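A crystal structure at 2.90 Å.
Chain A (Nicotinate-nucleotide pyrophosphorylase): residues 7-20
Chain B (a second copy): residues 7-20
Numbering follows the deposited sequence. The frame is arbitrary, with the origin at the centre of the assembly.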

# COMPACT_ATOMS: atom_id res chain seq x y z
N MET A 7 -22.43 -3.01 50.80
CA MET A 7 -23.78 -2.73 50.23
C MET A 7 -23.97 -3.46 48.89
O MET A 7 -24.47 -4.58 48.86
CB MET A 7 -23.95 -1.22 50.04
CG MET A 7 -25.26 -0.65 50.60
SD MET A 7 -26.74 -1.54 50.06
CE MET A 7 -27.20 -0.63 48.55
N LYS A 8 -23.57 -2.80 47.80
CA LYS A 8 -23.68 -3.35 46.45
C LYS A 8 -22.36 -4.05 46.12
O LYS A 8 -21.30 -3.45 46.26
CB LYS A 8 -23.95 -2.22 45.46
CG LYS A 8 -24.32 -2.65 44.06
CD LYS A 8 -24.46 -1.44 43.14
CE LYS A 8 -25.49 -0.46 43.66
NZ LYS A 8 -25.54 0.79 42.86
N ARG A 9 -22.43 -5.29 45.66
CA ARG A 9 -21.22 -6.04 45.36
C ARG A 9 -20.70 -5.94 43.93
O ARG A 9 -19.60 -6.41 43.62
CB ARG A 9 -21.43 -7.52 45.70
CG ARG A 9 -22.57 -8.13 44.95
CD ARG A 9 -23.07 -9.38 45.63
NE ARG A 9 -24.52 -9.48 45.48
CZ ARG A 9 -25.26 -10.47 45.99
NH1 ARG A 9 -24.68 -11.44 46.68
NH2 ARG A 9 -26.58 -10.47 45.81
N PHE A 10 -21.49 -5.33 43.05
CA PHE A 10 -21.09 -5.18 41.66
C PHE A 10 -21.29 -3.73 41.22
O PHE A 10 -22.31 -3.11 41.53
CB PHE A 10 -21.90 -6.13 40.78
CG PHE A 10 -21.66 -7.59 41.06
CD1 PHE A 10 -22.70 -8.51 41.00
CD2 PHE A 10 -20.38 -8.04 41.39
CE1 PHE A 10 -22.48 -9.86 41.26
CE2 PHE A 10 -20.15 -9.39 41.65
CZ PHE A 10 -21.21 -10.31 41.59
N TYR A 11 -20.31 -3.19 40.50
CA TYR A 11 -20.38 -1.81 40.05
C TYR A 11 -21.35 -1.61 38.91
O TYR A 11 -20.95 -1.19 37.83
CB TYR A 11 -19.01 -1.32 39.60
CG TYR A 11 -18.01 -1.16 40.71
CD1 TYR A 11 -17.32 -2.26 41.21
CD2 TYR A 11 -17.72 0.09 41.23
CE1 TYR A 11 -16.35 -2.11 42.21
CE2 TYR A 11 -16.76 0.26 42.23
CZ TYR A 11 -16.07 -0.84 42.71
OH TYR A 11 -15.10 -0.66 43.68
N ILE A 12 -22.62 -1.92 39.15
CA ILE A 12 -23.65 -1.75 38.14
C ILE A 12 -24.66 -0.74 38.65
O ILE A 12 -24.55 -0.28 39.78
CB ILE A 12 -24.38 -3.08 37.84
CG1 ILE A 12 -24.48 -3.92 39.11
CG2 ILE A 12 -23.62 -3.86 36.78
CD1 ILE A 12 -25.20 -3.24 40.28
N ALA A 13 -25.64 -0.39 37.83
CA ALA A 13 -26.65 0.56 38.25
C ALA A 13 -27.94 -0.21 38.39
O ALA A 13 -28.24 -1.06 37.57
CB ALA A 13 -26.81 1.66 37.22
N ASN A 14 -28.70 0.09 39.44
CA ASN A 14 -29.99 -0.56 39.68
C ASN A 14 -31.05 0.08 38.79
O ASN A 14 -30.96 1.26 38.46
CB ASN A 14 -30.40 -0.44 41.16
CG ASN A 14 -29.43 -1.14 42.10
OD1 ASN A 14 -29.73 -1.35 43.27
ND2 ASN A 14 -28.25 -1.50 41.58
N GLU A 15 -32.05 -0.72 38.42
CA GLU A 15 -33.12 -0.23 37.58
C GLU A 15 -33.64 1.13 38.04
O GLU A 15 -33.96 1.99 37.22
CB GLU A 15 -34.25 -1.25 37.53
CG GLU A 15 -34.97 -1.28 36.19
CD GLU A 15 -35.52 -2.66 35.84
OE1 GLU A 15 -34.74 -3.64 35.83
OE2 GLU A 15 -36.74 -2.75 35.56
N ASP A 16 -33.69 1.34 39.35
CA ASP A 16 -34.16 2.62 39.89
C ASP A 16 -33.21 3.79 39.65
O ASP A 16 -33.63 4.87 39.20
CB ASP A 16 -34.42 2.51 41.40
CG ASP A 16 -35.88 2.31 41.72
OD1 ASP A 16 -36.41 1.22 41.40
OD2 ASP A 16 -36.51 3.24 42.28
N GLU A 17 -31.93 3.58 39.96
CA GLU A 17 -30.92 4.62 39.79
C GLU A 17 -30.90 5.12 38.35
O GLU A 17 -30.66 6.30 38.09
CB GLU A 17 -29.55 4.07 40.17
CG GLU A 17 -29.58 3.08 41.29
CD GLU A 17 -28.20 2.81 41.83
OE1 GLU A 17 -27.59 3.74 42.39
OE2 GLU A 17 -27.71 1.66 41.70
N ILE A 18 -31.15 4.21 37.41
CA ILE A 18 -31.16 4.56 36.01
C ILE A 18 -32.41 5.35 35.69
O ILE A 18 -32.34 6.41 35.06
CB ILE A 18 -31.12 3.31 35.11
CG1 ILE A 18 -29.79 2.58 35.30
CG2 ILE A 18 -31.29 3.71 33.65
CD1 ILE A 18 -29.67 1.31 34.51
N LYS A 19 -33.55 4.86 36.14
CA LYS A 19 -34.81 5.54 35.88
C LYS A 19 -34.75 6.90 36.56
O LYS A 19 -35.37 7.86 36.13
CB LYS A 19 -35.99 4.73 36.43
CG LYS A 19 -37.29 4.87 35.65
CD LYS A 19 -37.68 6.33 35.45
CE LYS A 19 -39.15 6.48 35.07
NZ LYS A 19 -39.55 5.56 33.96
N ALA A 20 -33.97 6.95 37.64
CA ALA A 20 -33.80 8.19 38.40
C ALA A 20 -33.03 9.23 37.59
O ALA A 20 -33.48 10.36 37.42
CB ALA A 20 -33.07 7.89 39.69
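Chain B, residues 7-20: MKRFYIANEDEIKA

Two copies of one chain often meet by swapping a single set of contacts, so that whatever one copy does to its partner, the partner does in return. The N-terminal segments of nicotinate-nucleotide pyrophosphorylase are a compact example. In chain B, as in chain A, residues 8 to 14 form an extended but irregular loop and residues 15 to 20 form a short helix. Chain B is laid against chain A with the two segments running in opposite senses: Phe B10 lies opposite Glu A15, and Glu B15 opposite Phe A10, with the paired CA atoms 6.9 Å apart in both cases. The loop of each copy therefore faces the start of the other's helix, and together the segments bury 831 Å² of surface.

Chain B also carries contacts within its own segment. Ile B12 N bonds to Phe B10 O at 2.7 Å, a tight local turn, and the first helical bond runs from Ile B18 N to Asn B14 O at 3.1 Å. Glu B17 ties loop to helix: its OE2 receives Lys B8 NZ at 2.6 Å in a salt bridge and Asn B14 N at 3.0 Å. Chain A repeats this arrangement, which leaves Glu A17 and Glu B17 occupied within their own segments while Glu A15 and Glu B15 reach across.

Hydrogen bonding between the copies centres on that reaching carboxylate. Arg B9 N donates to Glu A15 OE2 over a very short 2.5 Å, and Phe B10 N makes a weak bond to the same Glu A15 OE2 at 3.4 Å. Two successive amides thus converge on one oxygen. In the reciprocal site Arg A9 N lies 2.5 Å from Glu B15 OE2, and Phe A10 N makes its own weak bond to Glu B15 OE2 at 3.4 Å. These carboxylates are modelled too close to neighbouring atoms, so the exact lengths deserve caution.

Charge pairing extends the same site outward. The guanidinium of Arg B9 forms a salt bridge through NH2 to Asp A16 OD1 at 3.2 Å, and another through NE to Glu A15 OE2 at 3.6 Å. Asp A16 approaches near the guanidinium plane, whereas the aliphatic part of Lys A19 covers one face, its CG 3.6 Å from Arg B9 NH1. This packing brings like charges near one another, with Lys A19 NZ 4.5 Å from Arg B9 NH1; the lysine amine is hydrogen-bonded elsewhere in the structure.

Apolar contacts back the polar ones. The CB of Phe B10 points toward chain A, and its buried ring meets Ile A18 obliquely, Phe B10 CE1 lying 3.9 Å from Ile A18 CG2; the equivalent pair, Phe A10 CE1 and Ile B18 CG2, is at 4.0 Å. The stem of the glutamate packs here too, with Glu A15 CG 3.5 Å from Phe B10 CD1. Glu A15 thus serves both chemistries, its CG against the ring and its OE2 bonded to the backbone amides of Arg B9 and Phe B10.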

# COMPACT_ATOMS: atom_id res chain seq x y z
N MET B 7 -43.03 -6.35 34.87
CA MET B 7 -42.08 -6.71 35.97
C MET B 7 -40.81 -5.85 35.91
O MET B 7 -40.74 -4.80 36.54
CB MET B 7 -41.71 -8.20 35.87
CG MET B 7 -41.81 -8.95 37.19
SD MET B 7 -40.94 -8.12 38.57
CE MET B 7 -39.32 -8.90 38.50
N LYS B 8 -39.82 -6.31 35.14
CA LYS B 8 -38.55 -5.60 34.97
C LYS B 8 -38.67 -4.73 33.72
O LYS B 8 -39.06 -5.23 32.66
CB LYS B 8 -37.42 -6.61 34.81
CG LYS B 8 -36.03 -6.03 34.86
CD LYS B 8 -34.99 -7.11 34.58
CE LYS B 8 -35.08 -8.26 35.57
NZ LYS B 8 -34.19 -9.39 35.20
N ARG B 9 -38.34 -3.45 33.82
CA ARG B 9 -38.45 -2.53 32.68
C ARG B 9 -37.22 -2.40 31.79
O ARG B 9 -37.29 -1.78 30.73
CB ARG B 9 -38.87 -1.15 33.17
CG ARG B 9 -37.89 -0.57 34.14
CD ARG B 9 -38.52 0.54 34.95
NE ARG B 9 -37.98 0.51 36.31
CZ ARG B 9 -38.37 1.34 37.28
NH1 ARG B 9 -39.29 2.26 37.03
NH2 ARG B 9 -37.83 1.23 38.49
N PHE B 10 -36.10 -2.97 32.22
CA PHE B 10 -34.87 -2.89 31.45
C PHE B 10 -34.25 -4.27 31.32
O PHE B 10 -34.19 -5.01 32.29
CB PHE B 10 -33.90 -1.92 32.12
CG PHE B 10 -34.38 -0.49 32.15
CD1 PHE B 10 -34.10 0.33 33.24
CD2 PHE B 10 -35.12 0.03 31.10
CE1 PHE B 10 -34.54 1.65 33.27
CE2 PHE B 10 -35.57 1.35 31.12
CZ PHE B 10 -35.28 2.16 32.21
N TYR B 11 -33.79 -4.62 30.13
CA TYR B 11 -33.19 -5.91 29.90
C TYR B 11 -31.82 -6.06 30.50
O TYR B 11 -30.85 -6.31 29.79
CB TYR B 11 -33.10 -6.21 28.41
CG TYR B 11 -34.42 -6.41 27.73
CD1 TYR B 11 -35.20 -5.32 27.35
CD2 TYR B 11 -34.88 -7.70 27.43
CE1 TYR B 11 -36.42 -5.50 26.68
CE2 TYR B 11 -36.09 -7.90 26.76
CZ TYR B 11 -36.85 -6.80 26.38
OH TYR B 11 -38.04 -7.00 25.70
N ILE B 12 -31.73 -5.92 31.81
CA ILE B 12 -30.46 -6.07 32.51
C ILE B 12 -30.59 -7.23 33.48
O ILE B 12 -31.66 -7.80 33.62
CB ILE B 12 -30.10 -4.80 33.30
CG1 ILE B 12 -31.38 -4.15 33.85
CG2 ILE B 12 -29.36 -3.84 32.40
CD1 ILE B 12 -32.22 -5.04 34.78
N ALA B 13 -29.49 -7.58 34.15
CA ALA B 13 -29.52 -8.68 35.10
C ALA B 13 -29.36 -8.07 36.48
O ALA B 13 -28.56 -7.16 36.65
CB ALA B 13 -28.40 -9.65 34.82
N ASN B 14 -30.12 -8.58 37.45
CA ASN B 14 -30.06 -8.09 38.82
C ASN B 14 -28.86 -8.72 39.51
O ASN B 14 -28.44 -9.82 39.16
CB ASN B 14 -31.34 -8.45 39.59
CG ASN B 14 -32.59 -7.77 39.01
OD1 ASN B 14 -33.64 -7.75 39.63
ND2 ASN B 14 -32.46 -7.22 37.80
N GLU B 15 -28.32 -8.00 40.49
CA GLU B 15 -27.15 -8.48 41.21
C GLU B 15 -27.32 -9.93 41.64
O GLU B 15 -26.36 -10.70 41.62
CB GLU B 15 -26.88 -7.57 42.41
CG GLU B 15 -25.39 -7.41 42.72
CD GLU B 15 -25.07 -6.06 43.36
OE1 GLU B 15 -25.39 -5.01 42.76
OE2 GLU B 15 -24.48 -6.06 44.46
N ASP B 16 -28.54 -10.32 42.01
CA ASP B 16 -28.79 -11.69 42.44
C ASP B 16 -28.71 -12.72 41.33
O ASP B 16 -28.08 -13.77 41.48
CB ASP B 16 -30.17 -11.80 43.10
CG ASP B 16 -30.09 -11.78 44.61
OD1 ASP B 16 -29.75 -10.72 45.17
OD2 ASP B 16 -30.36 -12.84 45.22
N GLU B 17 -29.38 -12.41 40.21
CA GLU B 17 -29.40 -13.30 39.06
C GLU B 17 -27.99 -13.60 38.58
O GLU B 17 -27.70 -14.71 38.11
CB GLU B 17 -30.19 -12.66 37.93
CG GLU B 17 -31.36 -11.85 38.40
CD GLU B 17 -32.29 -11.52 37.26
OE1 GLU B 17 -32.86 -12.46 36.67
OE2 GLU B 17 -32.46 -10.32 36.95
N ILE B 18 -27.11 -12.61 38.70
CA ILE B 18 -25.74 -12.78 38.28
C ILE B 18 -25.01 -13.67 39.28
O ILE B 18 -24.35 -14.63 38.90
CB ILE B 18 -25.01 -11.43 38.18
CG1 ILE B 18 -25.66 -10.58 37.08
CG2 ILE B 18 -23.52 -11.65 37.89
CD1 ILE B 18 -25.04 -9.21 36.92
N LYS B 19 -25.14 -13.33 40.57
CA LYS B 19 -24.49 -14.10 41.62
C LYS B 19 -25.03 -15.53 41.56
O LYS B 19 -24.34 -16.49 41.90
CB LYS B 19 -24.78 -13.50 43.00
CG LYS B 19 -23.66 -13.67 44.03
CD LYS B 19 -23.19 -15.11 44.13
CE LYS B 19 -22.43 -15.36 45.41
NZ LYS B 19 -21.34 -14.37 45.59
N ALA B 20 -26.27 -15.64 41.11
CA ALA B 20 -26.91 -16.94 40.97
C ALA B 20 -26.25 -17.77 39.86
O ALA B 20 -25.86 -18.91 40.09
CB ALA B 20 -28.40 -16.75 40.68